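Local coordinates for protein C-1-tetrahydrofolate synthase, cytoplasmic, putative (Trypanosoma brucei, PDB 4CJX) that probably oxidises methylenetetrahydrofolate with NADP+ and hydrolyses the resulting methenyltetrahydrofolate in one-carbon metabolism, at residues 253-258 against 294-299; 168-173 against 301-306. All coordinates share one frame; numbering follows the deposited sequence.

Contact 1: 253-258 against 294-299; sequences AVIDVG and GGVGPV. With 9L9 ((2S)-2-[[4-[[2,4-bis(azanyl)-6-oxidanylidene-1H-pyrimidin-5-yl]carbamoylamino]phenyl]carbonylamino]pentanedioic acid), chain G.
A single water oxygen is shared by Asp256 and Val296: it lies 2.6 Å from the carbonyl O of Asp256 and accepts the N-H of Val296, its oxygen 2.9 Å from that N. The water thus links the end of a Rossmann-type parallel strand, 253-256, to the start of helix 296-316, a region where no direct backbone bond joins the two segments. The rest is van der Waals packing, carried by Val296, whose side chain points toward the strand. Its chi1 of 174° sets CG1 anti to the backbone N and leaves CG2 anti to the carbonyl carbon; Val296 CG2 approaches to 3.6 Å of Ile255 CG2, and the two side chains cross nearly at right angles. The same Val296 CG2 also rests 3.6 Å from Asp256 O, with Val257 CG2 more loosely alongside. At the strand's last residue the chain turns in an Asx turn, Asp256 OD1 accepting the N-H of Gly258 on its anti side; OD1 and OD2 are also bonded to the backbone N atoms of Asp276 and Val277. On the ligand side, the alpha-carboxylate of 9L9 lies near the amino end of the helix, whose dipole may help to stabilise its charge. Pro298 packs its CD 3.6 Å from O of 9L9, and the N-H of Gly294 makes a weak bond to that oxygen, 2.6 Å from N to O.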
loop_
_atom_site.group_PDB
_atom_site.type_symbol
_atom_site.label_atom_id
_atom_site.label_comp_id
_atom_site.label_asym_id
_atom_site.label_seq_id
_atom_site.Cartn_x
_atom_site.Cartn_y
_atom_site.Cartn_z
ATOM N N ALA B 253 0.679 -12.155 -20.402
ATOM C CA ALA B 253 -0.221 -11.054 -20.682
ATOM C C ALA B 253 0.495 -9.772 -20.301
ATOM O O ALA B 253 1.029 -9.652 -19.204
ATOM C CB ALA B 253 -1.540 -11.201 -19.935
ATOM N N VAL B 254 0.564 -8.829 -21.237
ATOM C CA VAL B 254 1.394 -7.650 -21.089
ATOM C C VAL B 254 0.480 -6.431 -21.202
ATOM O O VAL B 254 -0.178 -6.252 -22.226
ATOM C CB VAL B 254 2.450 -7.651 -22.217
ATOM C CG1 VAL B 254 3.279 -6.397 -22.219
ATOM C CG2 VAL B 254 3.340 -8.885 -22.086
ATOM N N ILE B 255 0.461 -5.608 -20.156
ATOM C CA ILE B 255 -0.365 -4.425 -20.067
ATOM C C ILE B 255 0.564 -3.227 -19.991
ATOM O O ILE B 255 1.291 -3.044 -19.010
ATOM C CB ILE B 255 -1.261 -4.406 -18.822
ATOM C CG1 ILE B 255 -1.995 -5.718 -18.606
ATOM C CG2 ILE B 255 -2.266 -3.270 -18.927
ATOM C CD1 ILE B 255 -2.868 -6.160 -19.755
ATOM N N ASP B 256 0.531 -2.417 -21.045
ATOM C CA ASP B 256 1.418 -1.283 -21.185
ATOM C C ASP B 256 0.752 0.029 -20.781
ATOM O O ASP B 256 0.001 0.621 -21.556
ATOM C CB ASP B 256 1.923 -1.203 -22.628
ATOM C CG ASP B 256 3.105 -0.289 -22.776
ATOM O OD1 ASP B 256 3.426 0.422 -21.800
ATOM O OD2 ASP B 256 3.729 -0.273 -23.876
ATOM N N VAL B 257 1.077 0.497 -19.586
ATOM C CA VAL B 257 0.548 1.749 -19.034
ATOM C C VAL B 257 1.391 2.985 -19.392
ATOM O O VAL B 257 0.937 4.096 -19.246
ATOM C CB VAL B 257 0.430 1.643 -17.491
ATOM C CG1 VAL B 257 -0.365 2.814 -16.918
ATOM C CG2 VAL B 257 -0.225 0.330 -17.115
ATOM N N GLY B 258 2.613 2.797 -19.871
ATOM C CA GLY B 258 3.456 3.927 -20.242
ATOM C C GLY B 258 2.783 4.847 -21.249
ATOM O O GLY B 258 2.128 4.384 -22.189
ATOM N N GLY B 294 -4.050 3.764 -27.401
ATOM C CA GLY B 294 -5.236 2.979 -27.686
ATOM C C GLY B 294 -5.464 1.765 -26.817
ATOM O O GLY B 294 -6.285 0.916 -27.172
ATOM N N GLY B 295 -4.758 1.674 -25.682
ATOM C CA GLY B 295 -4.869 0.514 -24.798
ATOM C C GLY B 295 -5.393 0.957 -23.458
ATOM O O GLY B 295 -6.604 1.138 -23.291
ATOM N N VAL B 296 -4.488 1.184 -22.511
ATOM C CA VAL B 296 -4.880 1.539 -21.168
ATOM C C VAL B 296 -5.548 2.933 -21.079
ATOM O O VAL B 296 -6.494 3.108 -20.320
ATOM C CB VAL B 296 -3.693 1.407 -20.180
ATOM C CG1 VAL B 296 -4.080 1.915 -18.800
ATOM C CG2 VAL B 296 -3.255 -0.040 -20.077
ATOM N N GLY B 297 -5.074 3.883 -21.890
ATOM C CA GLY B 297 -5.486 5.251 -21.794
ATOM C C GLY B 297 -6.981 5.516 -21.931
ATOM O O GLY B 297 -7.575 6.217 -21.097
ATOM N N PRO B 298 -7.595 4.983 -22.994
ATOM C CA PRO B 298 -9.021 5.255 -23.125
ATOM C C PRO B 298 -9.830 4.630 -21.982
ATOM O O PRO B 298 -10.810 5.244 -21.519
ATOM C CB PRO B 298 -9.386 4.653 -24.496
ATOM C CG PRO B 298 -8.067 4.568 -25.217
ATOM C CD PRO B 298 -7.042 4.301 -24.174
ATOM N N VAL B 299 -9.403 3.460 -21.521
ATOM C CA VAL B 299 -10.079 2.788 -20.417
ATOM C C VAL B 299 -9.881 3.525 -19.089
ATOM O O VAL B 299 -10.793 3.567 -18.273
ATOM C CB VAL B 299 -9.704 1.296 -20.318
ATOM C CG1 VAL B 299 -10.516 0.603 -19.221
ATOM C CG2 VAL B 299 -9.995 0.625 -21.654
HETATM N N2A 9L9 G . -5.460 13.410 -11.368
HETATM N N1 9L9 G . -3.861 12.796 -13.076
HETATM C C2 9L9 G . -5.027 12.515 -12.449
HETATM N N3 9L9 G . -5.812 11.412 -12.778
HETATM C C4 9L9 G . -5.266 10.655 -13.824
HETATM O O4A 9L9 G . -5.959 9.687 -14.096
HETATM N N5A 9L9 G . -3.673 10.216 -15.615
HETATM C C5 9L9 G . -4.056 10.914 -14.482
HETATM C C6 9L9 G . -3.389 12.028 -14.080
HETATM N N7 9L9 G . -2.117 12.383 -14.711
HETATM O O8A 9L9 G . -5.426 10.865 -16.923
HETATM N N9 9L9 G . -3.801 9.570 -17.789
HETATM C C1B 9L9 G . -4.295 9.393 -19.050
HETATM C C2B 9L9 G . -3.433 8.817 -20.004
HETATM C C3B 9L9 G . -3.830 8.610 -21.327
HETATM C C4B 9L9 G . -5.110 8.973 -21.753
HETATM C C5B 9L9 G . -5.993 9.503 -20.787
HETATM C C6B 9L9 G . -5.593 9.722 -19.462
HETATM C C7B 9L9 G . -5.553 8.678 -23.175
HETATM O O7B 9L9 G . -6.729 8.471 -23.351
HETATM C CAW 9L9 G . -4.361 10.286 -16.779
HETATM N N 9L9 G . -4.679 8.554 -24.198
HETATM C CA 9L9 G . -5.028 8.162 -25.558
HETATM C C 9L9 G . -4.606 6.724 -25.750
HETATM O OXT 9L9 G . -3.710 6.299 -25.006
HETATM C CB 9L9 G . -4.305 8.926 -26.642
HETATM C CG 9L9 G . -3.919 10.320 -26.189
HETATM C CD 9L9 G . -3.576 11.134 -27.397
HETATM O OE1 9L9 G . -4.430 11.245 -28.276
HETATM O OE2 9L9 G . -2.456 11.659 -27.468
HETATM O O 9L9 G . -5.123 6.004 -26.638
HETATM O O HOH W 1 -1.876 0.286 -23.286
#

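Contact 2: 168-173 against 301-306; sequences ASAVME and VSMLLK
Helices 168-173 and 301-306 pass each other steeply, with 107° between their directions and 8.9 Å between their axes at closest approach, and the CA atoms of Ala170 and Met303 are the nearest pair. The first segment belongs to helix 166-178 of the Rossmann-type NAD(P)-binding domain, the second to the long C-terminal helix 296-316, so the contact is a helix-helix crossing, and it illustrates how one flexible side chain can fill the interface against small partners. Met303 is that side chain. Its chain leaves the helix toward the other segment, and chi1 (-64°) and chi2 (-52°) bring CG and SD against Ser169 and Ala170. The CG atom of Met303 sits 3.6 Å from the backbone N of Ala170 and 4.1 Å from the CB of the same residue, a short reach that the methyl-sized side chain of Ala170 permits. Ser169 meets the same part of the chain and the sulfur beyond it: its OG, anti to the backbone N, comes to 3.6 Å from Met303 SD, a van der Waals approach to the sulfur, while its CB stands 3.8 Å from Met303 CG. One turn further along the same helix face, Glu173 offers its CB; its carboxylate turns to Arg176, with which OE1 forms a salt bridge. Lys306 NZ stays 5.1 Å from Glu173 OE1, which may add a weak electrostatic attraction, although the charged atoms are not in contact. Outside the pair, Ile37 of helix 30-51 also packs on both Met303 and Glu173. The sulfur finally borders the stem of the acid, with Met303 SD 4.4 Å from Glu173 CB.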
loop_
_atom_site.group_PDB
_atom_site.type_symbol
_atom_site.label_atom_id
_atom_site.label_comp_id
_atom_site.label_asym_id
_atom_site.label_seq_id
_atom_site.Cartn_x
_atom_site.Cartn_y
_atom_site.Cartn_z
ATOM N N ALA B 168 -5.192 2.168 -12.363
ATOM C CA ALA B 168 -5.146 0.824 -11.771
ATOM C C ALA B 168 -6.391 0.070 -12.139
ATOM O O ALA B 168 -6.344 -1.089 -12.533
ATOM C CB ALA B 168 -5.024 0.897 -10.264
ATOM N N SER B 169 -7.515 0.752 -12.021
ATOM C CA SER B 169 -8.774 0.149 -12.381
ATOM C C SER B 169 -8.849 -0.320 -13.863
ATOM O O SER B 169 -9.403 -1.379 -14.164
ATOM C CB SER B 169 -9.844 1.159 -12.108
ATOM O OG SER B 169 -11.076 0.544 -12.181
ATOM N N ALA B 170 -8.328 0.510 -14.766
ATOM C CA ALA B 170 -8.288 0.222 -16.182
ATOM C C ALA B 170 -7.441 -1.029 -16.459
ATOM O O ALA B 170 -7.826 -1.830 -17.283
ATOM C CB ALA B 170 -7.723 1.407 -16.943
ATOM N N VAL B 171 -6.319 -1.188 -15.755
ATOM C CA VAL B 171 -5.476 -2.368 -15.904
ATOM C C VAL B 171 -6.257 -3.608 -15.544
ATOM O O VAL B 171 -6.232 -4.615 -16.281
ATOM C CB VAL B 171 -4.211 -2.302 -15.026
ATOM C CG1 VAL B 171 -3.535 -3.650 -14.963
ATOM C CG2 VAL B 171 -3.241 -1.258 -15.562
ATOM N N MET B 172 -6.951 -3.546 -14.405
ATOM C CA MET B 172 -7.697 -4.702 -13.938
ATOM C C MET B 172 -8.827 -5.010 -14.918
ATOM O O MET B 172 -9.107 -6.175 -15.212
ATOM C CB MET B 172 -8.240 -4.492 -12.499
ATOM C CG MET B 172 -7.179 -4.344 -11.415
ATOM S SD MET B 172 -5.843 -5.548 -11.484
ATOM C CE MET B 172 -6.604 -7.028 -10.822
ATOM N N GLU B 173 -9.440 -3.967 -15.470
ATOM C CA GLU B 173 -10.490 -4.155 -16.473
ATOM C C GLU B 173 -9.949 -4.801 -17.766
ATOM O O GLU B 173 -10.623 -5.638 -18.377
ATOM C CB GLU B 173 -11.176 -2.816 -16.775
ATOM C CG GLU B 173 -12.199 -2.831 -17.907
ATOM C CD GLU B 173 -13.470 -3.630 -17.606
ATOM O OE1 GLU B 173 -13.757 -3.962 -16.434
ATOM O OE2 GLU B 173 -14.187 -3.929 -18.581
ATOM N N VAL B 301 -9.881 6.760 -18.819
ATOM C CA VAL B 301 -10.946 7.764 -18.872
ATOM C C VAL B 301 -12.299 7.157 -18.505
ATOM O O VAL B 301 -13.077 7.771 -17.760
ATOM C CB VAL B 301 -11.056 8.428 -20.266
ATOM C CG1 VAL B 301 -12.250 9.374 -20.336
ATOM C CG2 VAL B 301 -9.773 9.161 -20.628
ATOM N N SER B 302 -12.579 5.959 -19.026
ATOM C CA SER B 302 -13.840 5.269 -18.759
ATOM C C SER B 302 -14.008 4.912 -17.282
ATOM O O SER B 302 -15.118 4.947 -16.751
ATOM C CB SER B 302 -13.947 3.988 -19.602
ATOM O OG SER B 302 -13.949 4.325 -20.980
ATOM N N MET B 303 -12.918 4.551 -16.632
ATOM C CA MET B 303 -12.975 4.229 -15.202
ATOM C C MET B 303 -13.252 5.455 -14.320
ATOM O O MET B 303 -13.848 5.318 -13.252
ATOM C CB MET B 303 -11.690 3.533 -14.744
ATOM C CG MET B 303 -11.434 2.167 -15.381
ATOM S SD MET B 303 -12.828 1.027 -15.261
ATOM C CE MET B 303 -13.624 1.264 -16.831
ATOM N N LEU B 304 -12.805 6.628 -14.751
ATOM C CA LEU B 304 -13.089 7.865 -14.031
ATOM C C LEU B 304 -14.589 8.122 -14.074
ATOM O O LEU B 304 -15.170 8.527 -13.085
ATOM C CB LEU B 304 -12.334 9.056 -14.632
ATOM C CG LEU B 304 -12.836 10.458 -14.265
ATOM C CD1 LEU B 304 -12.679 10.719 -12.772
ATOM C CD2 LEU B 304 -12.116 11.532 -15.063
ATOM N N LEU B 305 -15.195 7.879 -15.237
ATOM C CA LEU B 305 -16.637 8.050 -15.421
ATOM C C LEU B 305 -17.416 7.020 -14.579
ATOM O O LEU B 305 -18.464 7.326 -14.011
ATOM C CB LEU B 305 -17.004 7.931 -16.902
ATOM C CG LEU B 305 -16.331 8.923 -17.861
ATOM C CD1 LEU B 305 -16.987 8.836 -19.226
ATOM C CD2 LEU B 305 -16.389 10.353 -17.359
ATOM N N LYS B 306 -16.882 5.797 -14.504
ATOM C CA LYS B 306 -17.470 4.755 -13.669
ATOM C C LYS B 306 -17.446 5.153 -12.169
ATOM O O LYS B 306 -18.489 5.153 -11.511
ATOM C CB LYS B 306 -16.784 3.406 -13.940
ATOM C CG LYS B 306 -17.529 2.220 -13.348
ATOM C CD LYS B 306 -16.968 0.902 -13.844
ATOM C CE LYS B 306 -17.764 -0.292 -13.320
ATOM N NZ LYS B 306 -16.898 -1.521 -13.257
#

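Overall arrangement
The two contacts share helix 296-316, which uses its first turn in contact 1 and a later one in contact 2, and their centres are 11 Å apart. Helix 166-178 touches contact 1 as well: Ala170 CB lies 3.7 Å from Val299 CG1, and Val171 CG2 is equally close, 3.7 Å, to Val257 CG2. These packing contacts join the strand end and both helices between the inhibitor pocket and the cofactor side. 9L9 touches contact 1 and Val301 of contact 2, and is also hydrogen-bonded to Lys77, Val120, Leu122 and Asp144. The Val257 side chain is about 5 Å from that of Ala196, which binds NADP+ in a structure of this protein, though no cofactor is bound to this chain here.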